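3-hydroxyacyl-CoA dehydrogenase (Burkholderia thailandensis, PDB 4XGN) probably catalyses the NAD-dependent oxidation of 3-hydroxyacyl-CoA to 3-oxoacyl-CoA, as a short-chain dehydrogenase with a Rossmann fold. Local coordinates at residues A[15-20]-A[74-79]; A[29-34]-A[55-60]; A[43-48]-A[61-66]. All coordinates share one frame; numbering follows the deposited sequence.

Contact 1 of 3, residues A[15-20]-A[74-79]. With NAD (nicotinamide-adenine-dinucleotide), chain I.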
# COMPACT_ATOMS: atom_id res chain seq x y z
N VAL A 15 11.13 31.97 2.28
CA VAL A 15 11.62 31.56 0.97
C VAL A 15 11.31 30.11 0.63
O VAL A 15 11.47 29.22 1.48
CB VAL A 15 13.13 31.84 0.83
CG1 VAL A 15 13.69 31.36 -0.52
CG2 VAL A 15 13.38 33.33 0.98
N PHE A 16 10.91 29.90 -0.62
CA PHE A 16 10.56 28.55 -1.15
C PHE A 16 11.30 28.31 -2.43
O PHE A 16 11.20 29.11 -3.37
CB PHE A 16 9.05 28.45 -1.40
CG PHE A 16 8.30 28.66 -0.16
CD1 PHE A 16 8.03 29.95 0.27
CD2 PHE A 16 8.02 27.59 0.70
CE1 PHE A 16 7.42 30.19 1.48
CE2 PHE A 16 7.40 27.83 1.92
CZ PHE A 16 7.10 29.13 2.29
N LEU A 17 12.04 27.20 -2.43
CA LEU A 17 12.88 26.78 -3.56
C LEU A 17 12.06 25.74 -4.31
O LEU A 17 11.60 24.76 -3.69
CB LEU A 17 14.20 26.21 -3.08
CG LEU A 17 15.10 25.55 -4.16
CD1 LEU A 17 15.45 26.52 -5.28
CD2 LEU A 17 16.36 25.04 -3.49
N ILE A 18 11.84 26.00 -5.59
CA ILE A 18 10.95 25.19 -6.40
C ILE A 18 11.75 24.73 -7.63
O ILE A 18 12.04 25.53 -8.52
CB ILE A 18 9.71 25.94 -6.84
CG1 ILE A 18 8.96 26.56 -5.64
CG2 ILE A 18 8.78 25.02 -7.62
CD1 ILE A 18 7.81 27.45 -6.02
N THR A 19 11.96 23.43 -7.73
CA THR A 19 12.62 22.84 -8.89
C THR A 19 11.56 22.56 -9.94
O THR A 19 10.41 22.26 -9.61
CB THR A 19 13.43 21.58 -8.61
OG1 THR A 19 12.57 20.46 -8.47
CG2 THR A 19 14.39 21.78 -7.43
N GLY A 20 11.96 22.62 -11.21
CA GLY A 20 10.98 22.59 -12.29
C GLY A 20 10.05 23.79 -12.27
O GLY A 20 8.99 23.79 -12.85
N ALA A 74 24.12 25.92 -5.72
CA ALA A 74 23.81 27.29 -6.16
C ALA A 74 22.38 27.67 -5.89
O ALA A 74 22.13 28.78 -5.39
CB ALA A 74 24.15 27.46 -7.65
N ALA A 75 21.45 26.72 -6.10
CA ALA A 75 20.04 27.02 -5.97
C ALA A 75 19.73 27.22 -4.50
O ALA A 75 19.05 28.18 -4.14
CB ALA A 75 19.16 25.92 -6.57
N VAL A 76 20.28 26.35 -3.65
CA VAL A 76 20.09 26.54 -2.20
C VAL A 76 20.74 27.81 -1.67
O VAL A 76 20.15 28.47 -0.79
CB VAL A 76 20.49 25.27 -1.40
CG1 VAL A 76 20.43 25.48 0.11
CG2 VAL A 76 19.61 24.15 -1.84
N ALA A 77 21.90 28.17 -2.20
CA ALA A 77 22.57 29.41 -1.82
C ALA A 77 21.77 30.64 -2.16
O ALA A 77 21.66 31.57 -1.34
CB ALA A 77 23.95 29.50 -2.44
N ALA A 78 21.20 30.65 -3.36
CA ALA A 78 20.35 31.74 -3.78
C ALA A 78 19.15 31.89 -2.84
O ALA A 78 18.80 32.99 -2.44
CB ALA A 78 19.88 31.55 -5.20
N ALA A 79 18.56 30.77 -2.44
CA ALA A 79 17.43 30.82 -1.50
C ALA A 79 17.83 31.38 -0.14
O ALA A 79 17.15 32.28 0.37
CB ALA A 79 16.78 29.45 -1.35
PA NAD I . 6.67 20.27 -17.06
O1A NAD I . 7.39 19.60 -18.17
O2A NAD I . 5.67 21.34 -17.41
O5B NAD I . 7.70 20.88 -15.99
C5B NAD I . 8.86 20.17 -15.61
C4B NAD I . 10.00 21.18 -15.39
O4B NAD I . 11.03 20.39 -15.06
C3B NAD I . 10.41 21.88 -16.71
O3B NAD I . 10.33 23.27 -16.67
C2B NAD I . 11.81 21.28 -16.90
O2B NAD I . 12.65 22.16 -17.74
C1B NAD I . 12.27 21.01 -15.68
N9A NAD I . 13.29 20.01 -15.67
C8A NAD I . 13.37 18.84 -16.38
N7A NAD I . 14.57 18.22 -16.11
C5A NAD I . 15.16 19.01 -15.23
C6A NAD I . 16.37 18.89 -14.60
N6A NAD I . 17.37 17.88 -14.76
N1A NAD I . 16.75 19.84 -13.73
C2A NAD I . 15.96 20.92 -13.47
N3A NAD I . 14.74 21.04 -14.08
C4A NAD I . 14.40 20.08 -14.97
O3 NAD I . 5.91 19.02 -16.39
PN NAD I . 5.03 19.07 -15.02
O1N NAD I . 3.72 18.44 -15.36
O2N NAD I . 4.92 20.44 -14.36
O5D NAD I . 5.86 18.06 -14.05
C5D NAD I . 6.15 18.38 -12.69
C4D NAD I . 6.35 17.18 -11.86
O4D NAD I . 5.12 16.58 -11.78
C3D NAD I . 7.30 16.15 -12.50
O3D NAD I . 8.06 15.51 -11.57
C2D NAD I . 6.26 15.20 -13.16
O2D NAD I . 6.87 13.86 -13.47
C1D NAD I . 5.30 15.11 -12.25
N1N NAD I . 3.97 14.68 -12.66
C2N NAD I . 3.26 15.28 -13.67
C3N NAD I . 1.99 14.84 -14.04
C7N NAD I . 1.20 15.44 -15.17
O7N NAD I . 0.23 14.85 -15.57
N7N NAD I . 1.57 16.69 -15.72
C4N NAD I . 1.43 13.76 -13.32
C5N NAD I . 2.13 13.18 -12.29
C6N NAD I . 3.38 13.64 -11.96

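Contact 2 of 3, residues A[29-34]-A[55-60]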
# COMPACT_ATOMS: atom_id res chain seq x y z
N THR A 29 2.83 26.26 -8.51
CA THR A 29 3.22 26.33 -7.11
C THR A 29 3.84 27.68 -6.76
O THR A 29 3.50 28.31 -5.75
CB THR A 29 4.17 25.17 -6.73
OG1 THR A 29 3.48 23.93 -6.97
CG2 THR A 29 4.52 25.21 -5.25
N ALA A 30 4.77 28.11 -7.60
CA ALA A 30 5.44 29.39 -7.47
C ALA A 30 4.45 30.52 -7.40
O ALA A 30 4.58 31.41 -6.56
CB ALA A 30 6.43 29.59 -8.62
N ARG A 31 3.45 30.50 -8.27
CA ARG A 31 2.45 31.54 -8.33
C ARG A 31 1.67 31.59 -7.04
O ARG A 31 1.48 32.68 -6.46
CB ARG A 31 1.51 31.36 -9.51
CG ARG A 31 2.15 31.56 -10.86
CD ARG A 31 1.11 31.35 -11.95
NE ARG A 31 1.74 31.37 -13.25
CZ ARG A 31 2.12 32.44 -13.91
NH1 ARG A 31 1.94 33.67 -13.41
NH2 ARG A 31 2.69 32.28 -15.09
N LEU A 32 1.21 30.43 -6.58
CA LEU A 32 0.35 30.39 -5.42
C LEU A 32 1.10 30.83 -4.18
O LEU A 32 0.54 31.58 -3.37
CB LEU A 32 -0.29 28.99 -5.23
CG LEU A 32 -1.25 28.84 -4.05
CD1 LEU A 32 -2.25 27.74 -4.33
CD2 LEU A 32 -0.57 28.39 -2.76
N LEU A 33 2.35 30.37 -4.03
CA LEU A 33 3.18 30.72 -2.87
C LEU A 33 3.51 32.20 -2.87
O LEU A 33 3.47 32.84 -1.79
CB LEU A 33 4.44 29.88 -2.80
CG LEU A 33 4.17 28.39 -2.49
CD1 LEU A 33 5.45 27.58 -2.56
CD2 LEU A 33 3.50 28.15 -1.14
N THR A 34 3.75 32.76 -4.04
CA THR A 34 3.99 34.20 -4.17
C THR A 34 2.73 35.00 -3.78
O THR A 34 2.84 36.07 -3.13
CB THR A 34 4.45 34.57 -5.59
OG1 THR A 34 5.70 33.93 -5.90
CG2 THR A 34 4.63 36.07 -5.71
N ARG A 55 11.08 36.99 -12.58
CA ARG A 55 10.76 38.44 -12.64
C ARG A 55 9.30 38.75 -12.37
O ARG A 55 8.97 39.68 -11.58
CB ARG A 55 11.20 39.05 -13.97
CG ARG A 55 12.71 39.14 -14.11
CD ARG A 55 13.06 39.72 -15.46
NE ARG A 55 14.50 39.96 -15.55
CZ ARG A 55 15.05 41.05 -16.11
NH1 ARG A 55 14.31 42.00 -16.66
NH2 ARG A 55 16.38 41.19 -16.13
N GLU A 56 8.41 38.00 -13.03
CA GLU A 56 6.97 38.19 -12.90
C GLU A 56 6.57 38.06 -11.41
O GLU A 56 5.72 38.84 -10.88
CB GLU A 56 6.21 37.20 -13.81
CG GLU A 56 4.70 37.37 -13.87
CD GLU A 56 4.00 36.32 -14.70
OE1 GLU A 56 4.66 35.55 -15.47
OE2 GLU A 56 2.76 36.23 -14.55
N LEU A 57 7.22 37.13 -10.70
CA LEU A 57 6.89 36.84 -9.30
C LEU A 57 7.74 37.56 -8.27
O LEU A 57 7.51 37.38 -7.05
CB LEU A 57 6.95 35.30 -9.02
CG LEU A 57 6.03 34.52 -9.94
CD1 LEU A 57 6.11 33.04 -9.56
CD2 LEU A 57 4.57 34.94 -9.89
N GLY A 58 8.63 38.45 -8.72
CA GLY A 58 9.53 39.12 -7.81
C GLY A 58 10.47 38.19 -7.05
O GLY A 58 10.92 38.56 -5.98
N GLY A 59 10.81 37.01 -7.62
CA GLY A 59 11.74 36.09 -7.01
C GLY A 59 13.05 36.00 -7.76
O GLY A 59 13.46 36.97 -8.42
N VAL A 60 13.73 34.86 -7.65
CA VAL A 60 15.06 34.66 -8.23
C VAL A 60 15.04 33.39 -9.05
O VAL A 60 14.44 32.42 -8.65
CB VAL A 60 16.11 34.56 -7.09
CG1 VAL A 60 17.48 34.10 -7.59
CG2 VAL A 60 16.19 35.86 -6.30
O HOH W 1 8.25 35.32 -5.24

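Contact 3 of 3, residues A[43-48]-A[61-66]. With NAD (nicotinamide-adenine-dinucleotide), chain I.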
# COMPACT_ATOMS: atom_id res chain seq x y z
N ALA A 43 14.31 26.92 -9.75
CA ALA A 43 15.47 26.15 -10.22
C ALA A 43 15.03 25.26 -11.41
O ALA A 43 14.14 24.44 -11.28
CB ALA A 43 16.02 25.32 -9.07
N ASP A 44 15.58 25.49 -12.59
CA ASP A 44 15.13 24.80 -13.77
C ASP A 44 16.21 24.83 -14.81
O ASP A 44 17.10 25.68 -14.74
CB ASP A 44 13.86 25.50 -14.30
CG ASP A 44 12.98 24.61 -15.17
OD1 ASP A 44 13.38 24.23 -16.30
OD2 ASP A 44 11.81 24.32 -14.72
N LEU A 45 16.10 23.94 -15.81
CA LEU A 45 16.93 24.05 -17.01
C LEU A 45 16.55 25.22 -17.94
O LEU A 45 17.40 25.72 -18.73
CB LEU A 45 16.86 22.75 -17.81
CG LEU A 45 17.19 21.48 -17.05
CD1 LEU A 45 16.88 20.28 -17.94
CD2 LEU A 45 18.66 21.51 -16.61
N ASN A 46 15.28 25.65 -17.88
CA ASN A 46 14.73 26.54 -18.89
C ASN A 46 15.08 27.97 -18.49
O ASN A 46 14.39 28.55 -17.65
CB ASN A 46 13.22 26.38 -18.99
CG ASN A 46 12.63 27.12 -20.16
OD1 ASN A 46 13.15 28.14 -20.60
ND2 ASN A 46 11.48 26.64 -20.64
N GLN A 47 16.15 28.52 -19.06
CA GLN A 47 16.67 29.84 -18.62
C GLN A 47 15.71 30.96 -18.95
O GLN A 47 15.39 31.82 -18.08
CB GLN A 47 18.08 30.08 -19.21
CG GLN A 47 18.64 31.47 -19.13
CD GLN A 47 18.97 31.94 -17.72
OE1 GLN A 47 19.70 31.27 -16.97
NE2 GLN A 47 18.48 33.13 -17.36
N ASP A 48 15.20 30.96 -20.18
CA ASP A 48 14.35 32.07 -20.63
C ASP A 48 13.03 32.11 -19.90
O ASP A 48 12.67 33.16 -19.37
CB ASP A 48 14.11 32.02 -22.14
CG ASP A 48 15.31 32.44 -22.96
OD1 ASP A 48 16.32 33.01 -22.45
OD2 ASP A 48 15.20 32.28 -24.19
N PHE A 61 15.64 33.44 -10.23
CA PHE A 61 15.91 32.21 -11.01
C PHE A 61 17.36 31.79 -10.94
O PHE A 61 18.28 32.61 -11.04
CB PHE A 61 15.53 32.41 -12.48
CG PHE A 61 15.88 31.26 -13.34
CD1 PHE A 61 15.14 30.12 -13.27
CD2 PHE A 61 16.96 31.28 -14.19
CE1 PHE A 61 15.47 29.01 -14.02
CE2 PHE A 61 17.31 30.17 -14.96
CZ PHE A 61 16.56 29.04 -14.88
N VAL A 62 17.58 30.48 -10.83
CA VAL A 62 18.91 29.87 -10.94
C VAL A 62 18.82 28.72 -11.95
O VAL A 62 18.02 27.80 -11.79
CB VAL A 62 19.34 29.31 -9.59
CG1 VAL A 62 20.69 28.62 -9.65
CG2 VAL A 62 19.25 30.38 -8.53
N ARG A 63 19.65 28.78 -13.01
CA ARG A 63 19.79 27.62 -13.92
C ARG A 63 20.36 26.46 -13.12
O ARG A 63 21.46 26.54 -12.59
CB ARG A 63 20.68 27.95 -15.09
CG ARG A 63 20.66 26.88 -16.17
CD ARG A 63 21.49 25.66 -15.90
NE ARG A 63 21.48 24.71 -17.02
CZ ARG A 63 22.06 23.52 -16.98
NH1 ARG A 63 22.77 23.13 -15.93
NH2 ARG A 63 21.97 22.73 -18.03
N CYS A 64 19.56 25.40 -13.01
CA CYS A 64 19.87 24.31 -12.10
C CYS A 64 19.44 22.99 -12.69
O CYS A 64 18.26 22.75 -12.94
CB CYS A 64 19.26 24.60 -10.73
SG CYS A 64 19.30 23.19 -9.58
N ASP A 65 20.42 22.15 -13.01
CA ASP A 65 20.17 20.76 -13.34
C ASP A 65 20.19 20.04 -12.04
O ASP A 65 21.23 19.96 -11.40
CB ASP A 65 21.23 20.22 -14.28
CG ASP A 65 20.97 18.79 -14.76
OD1 ASP A 65 20.24 18.01 -14.07
OD2 ASP A 65 21.55 18.47 -15.85
N VAL A 66 19.04 19.53 -11.64
CA VAL A 66 18.92 18.92 -10.33
C VAL A 66 19.82 17.70 -10.11
O VAL A 66 20.06 17.33 -8.96
CB VAL A 66 17.44 18.50 -9.99
CG1 VAL A 66 16.53 19.71 -9.91
CG2 VAL A 66 16.92 17.47 -10.98
PA NAD I . 6.67 20.27 -17.06
O1A NAD I . 7.39 19.60 -18.17
O2A NAD I . 5.67 21.34 -17.41
O5B NAD I . 7.70 20.88 -15.99
C5B NAD I . 8.86 20.17 -15.61
C4B NAD I . 10.00 21.18 -15.39
O4B NAD I . 11.03 20.39 -15.06
C3B NAD I . 10.41 21.88 -16.71
O3B NAD I . 10.33 23.27 -16.67
C2B NAD I . 11.81 21.28 -16.90
O2B NAD I . 12.65 22.16 -17.74
C1B NAD I . 12.27 21.01 -15.68
N9A NAD I . 13.29 20.01 -15.67
C8A NAD I . 13.37 18.84 -16.38
N7A NAD I . 14.57 18.22 -16.11
C5A NAD I . 15.16 19.01 -15.23
C6A NAD I . 16.37 18.89 -14.60
N6A NAD I . 17.37 17.88 -14.76
N1A NAD I . 16.75 19.84 -13.73
C2A NAD I . 15.96 20.92 -13.47
N3A NAD I . 14.74 21.04 -14.08
C4A NAD I . 14.40 20.08 -14.97
O3 NAD I . 5.91 19.02 -16.39
PN NAD I . 5.03 19.07 -15.02
O1N NAD I . 3.72 18.44 -15.36
O2N NAD I . 4.92 20.44 -14.36
O5D NAD I . 5.86 18.06 -14.05
C5D NAD I . 6.15 18.38 -12.69
C4D NAD I . 6.35 17.18 -11.86
O4D NAD I . 5.12 16.58 -11.78
C3D NAD I . 7.30 16.15 -12.50
O3D NAD I . 8.06 15.51 -11.57
C2D NAD I . 6.26 15.20 -13.16
O2D NAD I . 6.87 13.86 -13.47
C1D NAD I . 5.30 15.11 -12.25
N1N NAD I . 3.97 14.68 -12.66
C2N NAD I . 3.26 15.28 -13.67
C3N NAD I . 1.99 14.84 -14.04
C7N NAD I . 1.20 15.44 -15.17
O7N NAD I . 0.23 14.85 -15.57
N7N NAD I . 1.57 16.69 -15.72
C4N NAD I . 1.43 13.76 -13.32
C5N NAD I . 2.13 13.18 -12.29
C6N NAD I . 3.38 13.64 -11.96
O HOH W 2 20.05 25.32 -19.31

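Contact 1 of 3, residues A[15-20]-A[74-79]
This contact belongs to the Rossmann fold: the first strand of the parallel sheet, 15-19, packs against helix 69-82. Strand and helix run nearly antiparallel, with their short axes at 156° and 8.9 Å apart at closest approach. V15 and L17 point to the helix; F16 between them points away. L17 carries most of it. Its CG lies anti to the backbone N (chi1 172°), which sends the fork of the side chain down onto the helix. The two methyls divide the work. L17 CD1 rests on A75 CB at 4.0 Å. L17 CD2 meets V76 CG2 at 3.8 Å, and these two side chains cross at about a right angle. One turn further along the helix, A79 CB sits under V15, with V15 CG1 at 3.7 Å from A79 CB. V15 CG1 also lies 3.7 Å from the carbonyl A79 O, so the strand reaches the helix backbone here. The alanines A75 and A79 present short side chains, and the longer V15 and L17 fill the layer between. L17 also touches V41 and A43 of strand 39-44 and M126 of helix 109-135. The strand ends at T19, and G20 just after it lies beside the cofactor, with G20 CA 3.5 Å from NAD O4B. All five touching residues are buried and meet through apolar side chains, so the helix is held to the strand by dispersion and exclusion of water, without directed bonds between the two segments.

Contact 2 of 3, residues A[29-34]-A[55-60]
L57, in the last turn of helix 47-57, is the centre of this helix-helix contact on one side of the Rossmann sheet. Its CG lies anti to the carbonyl carbon (chi1 -57°), and the branch reaches helix 24-35. L57 CD1 touches A30 CB at 3.6 Å. T34 comes at L57 obliquely from one turn further on. T34 CG2 lies 3.4 Å from L57 O, and T34 OG1 lies 3.6 Å from L57 CB. The hydroxyl is turned back to its own helix, where T34 OG1 donates to A30 O at 2.8 Å. That carbonyl also accepts from T34 N, so two donors share it. A water bridges the helices by donating to both T34 OG1 and L57 O. Further out, R31 and E56 form a salt bridge between exposed side chains. R31 is extended from CG to NE, and E56 is extended beyond CG. Behind this shell, G58 is the first residue to leave helical geometry, with positive phi and a Schellman motif, and the chain turns toward strand 60-63. On the sheet side, A30 packs on I18 and L42, and T34 packs on V40. In the salt bridge, R31 NH1 donates to E56 OE2 at 2.9 Å and 167°; the oxygen lies in the guanidinium plane, but the nitrogen stands above the carboxylate plane.

Contact 3 of 3, residues A[43-48]-A[61-66]
Strands 39-44 and 60-63 run parallel here, with A43 paired to V62 and D44 to R63. D44 O accepts a nearly straight bond from C64 N at 3.0 Å, while the bond from D44 N to V62 O is weak. The pairing brings A43 CB against C64 CB at 3.7 Å. F61, with CG anti to the backbone N (chi1 175°), lays its ring beside the turn after D44. D44 CB and Q47 OE1 both meet the ring at its edge, and the Q47 amide stands almost perpendicular to it. Q47 reaches there by a bend at chi2, which puts Q47 OE1 3.3 Å from F61 CE2.

The D44 carboxylate grips the adenosine ribose of NAD with both oxygens. NAD O2B donates to D44 OD1 at 2.6 Å, and NAD O3B donates to D44 OD2 at 2.7 Å. D44 OD1 also accepts from N46 N on its anti lone pair, making an Asx turn, and D44 OD2 accepts from A22 N. These bonds fix the carboxylate. An acidic residue here is consistent with preference for NAD, since its charge would repel a 2'-phosphate.

The adenine is read by the other segment. NAD N6A donates to D65 OD1 at 3.0 Å, and V66 N donates to NAD N1A at 3.1 Å. L45 CD1 packs on the adenine at NAD C5A, while L45 CD2 lies on D65 and over one face of the R63 guanidinium. A water joins L45 O to R63 NE, and R63 NH1 forms a salt bridge with D71.

The two strands and helix 47-57 form a beta-alpha-beta unit. A43, V62 and C64 face helix 69-82, and F61 touches E51 and A54 of helix 47-57.

How the contacts relate
From the N terminus, the chain runs through strand 15-19, helix 24-35, strand 39-44, helix 47-57, strand 60-63 and helix 69-82. Contact 1 closes the longest loop, from the first strand to the last of these helices, and contacts 2 and 3 both nest inside it. Contacts 2 and 3 cross, because their segments alternate along the chain. They share helix 47-57 and adjoin at V60 and F61, with no other touch between them. I18 packs on A30, linking contact 1 to contact 2. Strand pairing at I18 and A43 links it to contact 3. They tie helices on both sides to the sheet half that holds the adenosine part of NAD, which contacts 1 and 3 touch.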